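Local coordinates for protein Pab-dependent poly(a)-specific ribonuclease subunit PAN2 (Neurospora crassa, PDB 4CZW) that probably shortens the poly(A) tails of messenger RNA, as the catalytic exonuclease subunit of the PAN2-PAN3 deadenylation complex, at residues T73-Y87 with V527-L539. Residues are numbered along the deposited sequence; the frame is centred on the assembly and turned at random.
Sequences TACLADPCLLCELGY and VSPKTAYKKLWVL. With ZN (zinc ion), chain B.
Lys530 and Lys534, one turn apart on helix 529-539, reach into the zinc-binding loop of 73-87 and grip its carbonyl oxygens. Lys530 NZ donates to Ala77 O at 3.1 Å; its approach to Cys75 O is too short for its length to be trusted. Lys534 NZ donates to Thr73 O at 2.6 Å and weakly to Cys75 O. Lys530 starts with CG anti to the backbone N (chi1 -176°) and bends at chi2, which carries its chain past the Asp78 carboxylate and Tyr87 OH to end near the sulfurs of Cys75 and Cys83; its charge probably helps to offset that of the metal-bound thiolates. Leu76 CD2 rests across the aliphatic part of Lys534.

The side chain of Tyr87, on helix 81-87, sits as a knob in a hole formed by Lys530, Tyr533, Lys534 and Trp537 of helix 529-539. Tyr533 CE1 lies over one face of its ring, 3.5 Å from Tyr87 CG, the two planes inclined at 48°; Cys83 O sits over the opposite face. The Tyr87 edge at CE1 meets the face of the Trp537 five-membered ring edge-to-face, and a water bridges Tyr87 OH and Lys534 NZ. With an alanine in place of Tyr87, a gap would probably open between Tyr533 and Trp537, and the water at Lys534 NZ would lose its hydroxyl partner.

The contact docks the pseudo-UCH domain on the exonuclease domain. Cys75 and Cys80 of the loop and Cys83 of helix 81-87 bind zinc through SG, at 2.3 Å each, and His70 completes the site. Thr73 OG1 accepts from Cys75 N in an ST turn and also bonds to His70 O. Across the interface, Ser528 takes the N-cap position of helix 529-539, its OG accepting weakly from Thr531 N, and Tyr533 OH is held by Asn559 O and a second water, shared with Tyr87 O.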
ATOM      1  N   THR A  73      -9.929  -1.581 -11.880  1.00 49.03           N
ATOM      2  CA  THR A  73     -11.207  -2.104 -12.356  1.00 50.19           C
ATOM      3  C   THR A  73     -12.370  -1.325 -11.755  1.00 49.93           C
ATOM      4  O   THR A  73     -12.171  -0.310 -11.087  1.00 50.95           O
ATOM      5  CB  THR A  73     -11.376  -3.599 -12.022  1.00 53.07           C
ATOM      6  OG1 THR A  73     -11.524  -3.765 -10.606  1.00 41.86           O
ATOM      7  CG2 THR A  73     -10.174  -4.396 -12.507  1.00 53.14           C
ATOM      8  N   ALA A  74     -13.584  -1.809 -11.991  1.00 45.48           N
ATOM      9  CA  ALA A  74     -14.784  -1.142 -11.502  1.00 41.77           C
ATOM     10  C   ALA A  74     -15.176  -1.635 -10.114  1.00 45.43           C
ATOM     11  O   ALA A  74     -16.299  -1.406  -9.665  1.00 48.32           O
ATOM     12  CB  ALA A  74     -15.935  -1.348 -12.475  1.00 40.00           C
ATOM     13  N   CYS A  75     -14.243  -2.306  -9.443  1.00 52.89           N
ATOM     14  CA  CYS A  75     -14.482  -2.879  -8.122  1.00 44.88           C
ATOM     15  C   CYS A  75     -14.987  -1.839  -7.126  1.00 46.23           C
ATOM     16  O   CYS A  75     -14.303  -0.857  -6.838  1.00 54.20           O
ATOM     17  CB  CYS A  75     -13.204  -3.534  -7.589  1.00 42.53           C
ATOM     18  SG  CYS A  75     -13.335  -4.205  -5.911  1.00 43.89           S
ATOM     19  N   LEU A  76     -16.192  -2.062  -6.612  1.00 50.42           N
ATOM     20  CA  LEU A  76     -16.789  -1.161  -5.633  1.00 48.93           C
ATOM     21  C   LEU A  76     -16.878  -1.822  -4.262  1.00 47.92           C
ATOM     22  O   LEU A  76     -17.643  -1.387  -3.401  1.00 48.68           O
ATOM     23  CB  LEU A  76     -18.179  -0.712  -6.090  1.00 47.52           C
ATOM     24  CG  LEU A  76     -18.234   0.193  -7.322  1.00 54.59           C
ATOM     25  CD1 LEU A  76     -19.672   0.545  -7.663  1.00 52.52           C
ATOM     26  CD2 LEU A  76     -17.410   1.450  -7.096  1.00 41.75           C
ATOM     27  N   ALA A  77     -16.094  -2.876  -4.070  1.00 47.56           N
ATOM     28  CA  ALA A  77     -16.057  -3.572  -2.791  1.00 45.06           C
ATOM     29  C   ALA A  77     -15.401  -2.701  -1.728  1.00 50.52           C
ATOM     30  O   ALA A  77     -14.358  -2.092  -1.967  1.00 48.99           O
ATOM     31  CB  ALA A  77     -15.323  -4.896  -2.925  1.00 32.42           C
ATOM     32  N   ASP A  78     -16.020  -2.642  -0.555  1.00 51.25           N
ATOM     33  CA  ASP A  78     -15.499  -1.851   0.552  1.00 48.66           C
ATOM     34  C   ASP A  78     -15.963  -2.452   1.875  1.00 49.42           C
ATOM     35  O   ASP A  78     -17.162  -2.485   2.152  1.00 67.42           O
ATOM     36  CB  ASP A  78     -15.948  -0.392   0.430  1.00 54.59           C
ATOM     37  CG  ASP A  78     -15.291   0.511   1.456  1.00 56.59           C
ATOM     38  OD1 ASP A  78     -14.152   0.214   1.873  1.00 67.26           O
ATOM     39  OD2 ASP A  78     -15.909   1.526   1.839  1.00 54.53           O
ATOM     40  N   PRO A  79     -15.016  -2.925   2.703  1.00 54.99           N
ATOM     41  CA  PRO A  79     -13.562  -2.863   2.504  1.00 45.83           C
ATOM     42  C   PRO A  79     -13.024  -3.856   1.473  1.00 49.65           C
ATOM     43  O   PRO A  79     -13.600  -4.923   1.268  1.00 58.50           O
ATOM     44  CB  PRO A  79     -13.011  -3.188   3.895  1.00 48.97           C
ATOM     45  CG  PRO A  79     -14.044  -4.069   4.494  1.00 48.23           C
ATOM     46  CD  PRO A  79     -15.362  -3.541   3.996  1.00 49.22           C
ATOM     47  N   CYS A  80     -11.919  -3.480   0.835  1.00 46.62           N
ATOM     48  CA  CYS A  80     -11.251  -4.312  -0.156  1.00 40.58           C
ATOM     49  C   CYS A  80      -9.753  -4.038  -0.108  1.00 48.45           C
ATOM     50  O   CYS A  80      -9.274  -3.067  -0.694  1.00 48.81           O
ATOM     51  CB  CYS A  80     -11.807  -4.038  -1.555  1.00 44.20           C
ATOM     52  SG  CYS A  80     -11.042  -4.986  -2.885  1.00 44.97           S
ATOM     53  N   LEU A  81      -9.023  -4.898   0.595  1.00 42.81           N
ATOM     54  CA  LEU A  81      -7.611  -4.664   0.888  1.00 37.56           C
ATOM     55  C   LEU A  81      -6.727  -4.619  -0.356  1.00 40.29           C
ATOM     56  O   LEU A  81      -5.703  -3.937  -0.365  1.00 45.94           O
ATOM     57  CB  LEU A  81      -7.093  -5.735   1.848  1.00 40.42           C
ATOM     58  CG  LEU A  81      -7.755  -5.755   3.227  1.00 42.67           C
ATOM     59  CD1 LEU A  81      -7.139  -6.829   4.110  1.00 41.79           C
ATOM     60  CD2 LEU A  81      -7.658  -4.388   3.889  1.00 36.13           C
ATOM     61  N   LEU A  82      -7.117  -5.342  -1.401  1.00 39.39           N
ATOM     62  CA  LEU A  82      -6.336  -5.353  -2.633  1.00 37.71           C
ATOM     63  C   LEU A  82      -6.431  -4.008  -3.345  1.00 48.13           C
ATOM     64  O   LEU A  82      -5.446  -3.519  -3.898  1.00 43.68           O
ATOM     65  CB  LEU A  82      -6.796  -6.479  -3.558  1.00 39.10           C
ATOM     66  CG  LEU A  82      -5.940  -6.675  -4.812  1.00 41.45           C
ATOM     67  CD1 LEU A  82      -4.475  -6.820  -4.437  1.00 45.50           C
ATOM     68  CD2 LEU A  82      -6.412  -7.883  -5.600  1.00 40.52           C
ATOM     69  N   CYS A  83      -7.622  -3.416  -3.331  1.00 50.73           N
ATOM     70  CA  CYS A  83      -7.811  -2.074  -3.873  1.00 48.27           C
ATOM     71  C   CYS A  83      -6.997  -1.065  -3.076  1.00 45.16           C
ATOM     72  O   CYS A  83      -6.313  -0.213  -3.645  1.00 42.32           O
ATOM     73  CB  CYS A  83      -9.290  -1.684  -3.860  1.00 42.79           C
ATOM     74  SG  CYS A  83     -10.224  -2.223  -5.306  1.00 49.42           S
ATOM     75  N   GLU A  84      -7.076  -1.174  -1.754  1.00 42.31           N
ATOM     76  CA  GLU A  84      -6.319  -0.306  -0.862  1.00 40.67           C
ATOM     77  C   GLU A  84      -4.820  -0.495  -1.069  1.00 43.39           C
ATOM     78  O   GLU A  84      -4.048   0.455  -0.952  1.00 49.51           O
ATOM     79  CB  GLU A  84      -6.695  -0.578   0.596  1.00 44.47           C
ATOM     80  CG  GLU A  84      -8.175  -0.386   0.903  1.00 46.30           C
ATOM     81  CD  GLU A  84      -8.612   1.063   0.799  1.00 45.95           C
ATOM     82  OE1 GLU A  84      -7.759   1.959   0.971  1.00 51.22           O
ATOM     83  OE2 GLU A  84      -9.812   1.307   0.547  1.00 50.03           O
ATOM     84  N   LEU A  85      -4.415  -1.723  -1.379  1.00 46.51           N
ATOM     85  CA  LEU A  85      -3.018  -2.015  -1.681  1.00 47.02           C
ATOM     86  C   LEU A  85      -2.574  -1.284  -2.940  1.00 41.89           C
ATOM     87  O   LEU A  85      -1.456  -0.776  -3.011  1.00 43.92           O
ATOM     88  CB  LEU A  85      -2.798  -3.522  -1.843  1.00 51.57           C
ATOM     89  CG  LEU A  85      -2.291  -4.283  -0.616  1.00 43.75           C
ATOM     90  CD1 LEU A  85      -2.184  -5.766  -0.916  1.00 54.48           C
ATOM     91  CD2 LEU A  85      -0.947  -3.735  -0.169  1.00 46.29           C
ATOM     92  N   GLY A  86      -3.457  -1.234  -3.931  1.00 37.49           N
ATOM     93  CA  GLY A  86      -3.176  -0.530  -5.167  1.00 44.75           C
ATOM     94  C   GLY A  86      -3.017   0.959  -4.933  1.00 45.70           C
ATOM     95  O   GLY A  86      -2.165   1.603  -5.545  1.00 37.30           O
ATOM     96  N   TYR A  87      -3.838   1.503  -4.041  1.00 43.36           N
ATOM     97  CA  TYR A  87      -3.788   2.923  -3.708  1.00 43.07           C
ATOM     98  C   TYR A  87      -2.461   3.281  -3.048  1.00 45.55           C
ATOM     99  O   TYR A  87      -1.829   4.276  -3.403  1.00 50.62           O
ATOM    100  CB  TYR A  87      -4.948   3.306  -2.786  1.00 37.88           C
ATOM    101  CG  TYR A  87      -6.321   3.006  -3.349  1.00 42.46           C
ATOM    102  CD1 TYR A  87      -6.541   2.968  -4.721  1.00 36.24           C
ATOM    103  CD2 TYR A  87      -7.397   2.763  -2.506  1.00 39.49           C
ATOM    104  CE1 TYR A  87      -7.795   2.693  -5.236  1.00 31.68           C
ATOM    105  CE2 TYR A  87      -8.653   2.488  -3.013  1.00 40.04           C
ATOM    106  CZ  TYR A  87      -8.846   2.454  -4.377  1.00 40.09           C
ATOM    107  OH  TYR A  87     -10.098   2.180  -4.883  1.00 44.77           O
ATOM    108  N   VAL A 527     -22.121   7.998   0.470  1.00 48.51           N
ATOM    109  CA  VAL A 527     -21.437   6.828  -0.069  1.00 46.42           C
ATOM    110  C   VAL A 527     -20.364   6.310   0.882  1.00 48.05           C
ATOM    111  O   VAL A 527     -20.035   6.957   1.877  1.00 50.29           O
ATOM    112  CB  VAL A 527     -20.784   7.135  -1.432  1.00 49.77           C
ATOM    113  CG1 VAL A 527     -21.842   7.508  -2.461  1.00 42.08           C
ATOM    114  CG2 VAL A 527     -19.756   8.247  -1.287  1.00 47.52           C
ATOM    115  N   SER A 528     -19.822   5.139   0.568  1.00 44.92           N
ATOM    116  CA  SER A 528     -18.741   4.554   1.350  1.00 46.56           C
ATOM    117  C   SER A 528     -17.435   5.296   1.068  1.00 49.50           C
ATOM    118  O   SER A 528     -17.275   5.871  -0.008  1.00 51.55           O
ATOM    119  CB  SER A 528     -18.597   3.063   1.034  1.00 46.80           C
ATOM    120  OG  SER A 528     -18.081   2.863  -0.270  1.00 52.52           O
ATOM    121  N   PRO A 529     -16.506   5.298   2.040  1.00 44.93           N
ATOM    122  CA  PRO A 529     -15.220   5.997   1.907  1.00 40.85           C
ATOM    123  C   PRO A 529     -14.444   5.625   0.645  1.00 46.35           C
ATOM    124  O   PRO A 529     -13.927   6.508  -0.041  1.00 49.81           O
ATOM    125  CB  PRO A 529     -14.455   5.551   3.156  1.00 34.45           C
ATOM    126  CG  PRO A 529     -15.517   5.279   4.157  1.00 47.98           C
ATOM    127  CD  PRO A 529     -16.668   4.704   3.381  1.00 37.70           C
ATOM    128  N   LYS A 530     -14.368   4.333   0.345  1.00 48.17           N
ATOM    129  CA  LYS A 530     -13.605   3.856  -0.802  1.00 44.96           C
ATOM    130  C   LYS A 530     -14.292   4.212  -2.117  1.00 40.24           C
ATOM    131  O   LYS A 530     -13.633   4.394  -3.141  1.00 46.96           O
ATOM    132  CB  LYS A 530     -13.392   2.343  -0.700  1.00 47.40           C
ATOM    133  CG  LYS A 530     -12.533   1.741  -1.800  1.00 45.89           C
ATOM    134  CD  LYS A 530     -13.371   0.907  -2.754  1.00 50.32           C
ATOM    135  CE  LYS A 530     -12.498   0.149  -3.737  1.00 49.87           C
ATOM    136  NZ  LYS A 530     -13.294  -0.781  -4.585  1.00 42.74           N
ATOM    137  N   THR A 531     -15.617   4.318  -2.084  1.00 46.99           N
ATOM    138  CA  THR A 531     -16.384   4.675  -3.272  1.00 46.19           C
ATOM    139  C   THR A 531     -16.046   6.089  -3.732  1.00 49.48           C
ATOM    140  O   THR A 531     -15.817   6.329  -4.919  1.00 51.44           O
ATOM    141  CB  THR A 531     -17.901   4.574  -3.019  1.00 42.74           C
ATOM    142  OG1 THR A 531     -18.233   3.238  -2.622  1.00 56.28           O
ATOM    143  CG2 THR A 531     -18.678   4.930  -4.278  1.00 31.99           C
ATOM    144  N   ALA A 532     -16.010   7.021  -2.786  1.00 43.31           N
ATOM    145  CA  ALA A 532     -15.679   8.406  -3.093  1.00 43.75           C
ATOM    146  C   ALA A 532     -14.204   8.548  -3.451  1.00 42.33           C
ATOM    147  O   ALA A 532     -13.845   9.318  -4.341  1.00 51.98           O
ATOM    148  CB  ALA A 532     -16.029   9.305  -1.923  1.00 44.65           C
ATOM    149  N   TYR A 533     -13.357   7.801  -2.750  1.00 37.91           N
ATOM    150  CA  TYR A 533     -11.922   7.821  -3.007  1.00 34.52           C
ATOM    151  C   TYR A 533     -11.619   7.310  -4.409  1.00 40.27           C
ATOM    152  O   TYR A 533     -10.718   7.812  -5.083  1.00 41.83           O
ATOM    153  CB  TYR A 533     -11.175   6.979  -1.967  1.00 39.94           C
ATOM    154  CG  TYR A 533      -9.668   7.038  -2.090  1.00 33.79           C
ATOM    155  CD1 TYR A 533      -8.985   6.183  -2.949  1.00 29.54           C
ATOM    156  CD2 TYR A 533      -8.926   7.943  -1.344  1.00 33.58           C
ATOM    157  CE1 TYR A 533      -7.608   6.236  -3.065  1.00 38.54           C
ATOM    158  CE2 TYR A 533      -7.550   8.002  -1.452  1.00 38.16           C
ATOM    159  CZ  TYR A 533      -6.897   7.145  -2.313  1.00 37.16           C
ATOM    160  OH  TYR A 533      -5.526   7.201  -2.424  1.00 39.23           O
ATOM    161  N   LYS A 534     -12.376   6.304  -4.838  1.00 43.48           N
ATOM    162  CA  LYS A 534     -12.180   5.684  -6.143  1.00 45.35           C
ATOM    163  C   LYS A 534     -12.331   6.706  -7.264  1.00 46.79           C
ATOM    164  O   LYS A 534     -11.585   6.678  -8.242  1.00 45.72           O
ATOM    165  CB  LYS A 534     -13.170   4.535  -6.340  1.00 43.16           C
ATOM    166  CG  LYS A 534     -12.914   3.689  -7.575  1.00 38.60           C
ATOM    167  CD  LYS A 534     -13.957   2.592  -7.710  1.00 48.94           C
ATOM    168  CE  LYS A 534     -13.692   1.712  -8.919  1.00 51.49           C
ATOM    169  NZ  LYS A 534     -12.420   0.948  -8.783  1.00 51.14           N
ATOM    170  N   LYS A 535     -13.294   7.610  -7.110  1.00 45.26           N
ATOM    171  CA  LYS A 535     -13.522   8.667  -8.087  1.00 53.35           C
ATOM    172  C   LYS A 535     -12.302   9.572  -8.203  1.00 48.53           C
ATOM    173  O   LYS A 535     -11.816   9.840  -9.301  1.00 45.03           O
ATOM    174  CB  LYS A 535     -14.752   9.494  -7.710  1.00 42.96           C
ATOM    175  CG  LYS A 535     -16.035   8.691  -7.601  1.00 45.39           C
ATOM    176  CD  LYS A 535     -17.197   9.574  -7.184  1.00 38.20           C
ATOM    177  CE  LYS A 535     -18.477   8.768  -7.035  1.00 41.69           C
ATOM    178  NZ  LYS A 535     -19.615   9.619  -6.593  1.00 38.16           N
ATOM    179  N   LEU A 536     -11.811  10.037  -7.059  1.00 41.67           N
ATOM    180  CA  LEU A 536     -10.658  10.927  -7.021  1.00 44.11           C
ATOM    181  C   LEU A 536      -9.404  10.235  -7.544  1.00 45.15           C
ATOM    182  O   LEU A 536      -8.596  10.845  -8.242  1.00 44.09           O
ATOM    183  CB  LEU A 536     -10.424  11.435  -5.597  1.00 43.99           C
ATOM    184  CG  LEU A 536     -11.609  12.143  -4.939  1.00 39.37           C
ATOM    185  CD1 LEU A 536     -11.232  12.658  -3.559  1.00 29.26           C
ATOM    186  CD2 LEU A 536     -12.112  13.275  -5.821  1.00 39.94           C
ATOM    187  N   TRP A 537      -9.253   8.956  -7.209  1.00 44.47           N
ATOM    188  CA  TRP A 537      -8.095   8.181  -7.640  1.00 36.23           C
ATOM    189  C   TRP A 537      -8.079   8.013  -9.156  1.00 38.62           C
ATOM    190  O   TRP A 537      -7.022   8.078  -9.784  1.00 36.73           O
ATOM    191  CB  TRP A 537      -8.080   6.810  -6.959  1.00 39.26           C
ATOM    192  CG  TRP A 537      -6.873   5.991  -7.301  1.00 40.34           C
ATOM    193  CD1 TRP A 537      -5.617   6.126  -6.786  1.00 42.94           C
ATOM    194  CD2 TRP A 537      -6.807   4.906  -8.236  1.00 36.24           C
ATOM    195  NE1 TRP A 537      -4.772   5.197  -7.341  1.00 42.63           N
ATOM    196  CE2 TRP A 537      -5.478   4.435  -8.235  1.00 39.54           C
ATOM    197  CE3 TRP A 537      -7.740   4.288  -9.075  1.00 40.20           C
ATOM    198  CZ2 TRP A 537      -5.061   3.375  -9.038  1.00 40.95           C
ATOM    199  CZ3 TRP A 537      -7.323   3.236  -9.871  1.00 41.98           C
ATOM    200  CH2 TRP A 537      -5.995   2.791  -9.847  1.00 45.48           C
ATOM    201  N   VAL A 538      -9.254   7.790  -9.735  1.00 45.23           N
ATOM    202  CA  VAL A 538      -9.386   7.669 -11.183  1.00 43.04           C
ATOM    203  C   VAL A 538      -9.034   8.990 -11.863  1.00 40.44           C
ATOM    204  O   VAL A 538      -8.299   9.014 -12.851  1.00 45.25           O
ATOM    205  CB  VAL A 538     -10.814   7.239 -11.588  1.00 44.50           C
ATOM    206  CG1 VAL A 538     -11.047   7.466 -13.074  1.00 44.49           C
ATOM    207  CG2 VAL A 538     -11.050   5.781 -11.229  1.00 39.53           C
ATOM    208  N   LEU A 539      -9.548  10.086 -11.313  1.00 44.31           N
ATOM    209  CA  LEU A 539      -9.310  11.417 -11.865  1.00 44.82           C
ATOM    210  C   LEU A 539      -7.827  11.779 -11.872  1.00 47.38           C
ATOM    211  O   LEU A 539      -7.356  12.471 -12.775  1.00 45.08           O
ATOM    212  CB  LEU A 539     -10.103  12.465 -11.080  1.00 43.04           C
ATOM    213  CG  LEU A 539     -11.623  12.416 -11.247  1.00 40.60           C
ATOM    214  CD1 LEU A 539     -12.305  13.373 -10.284  1.00 39.83           C
ATOM    215  CD2 LEU A 539     -12.013  12.727 -12.685  1.00 37.42           C
TER
HETATM  216 ZN    ZN B3094     -11.151  -4.334  -5.083  1.00 47.14          ZN
HETATM  217  O   HOH W   1     -10.167   0.847  -7.006  1.00 38.92           O
HETATM  218  O   HOH W   2      -3.751   6.553  -4.045  1.00 41.20           O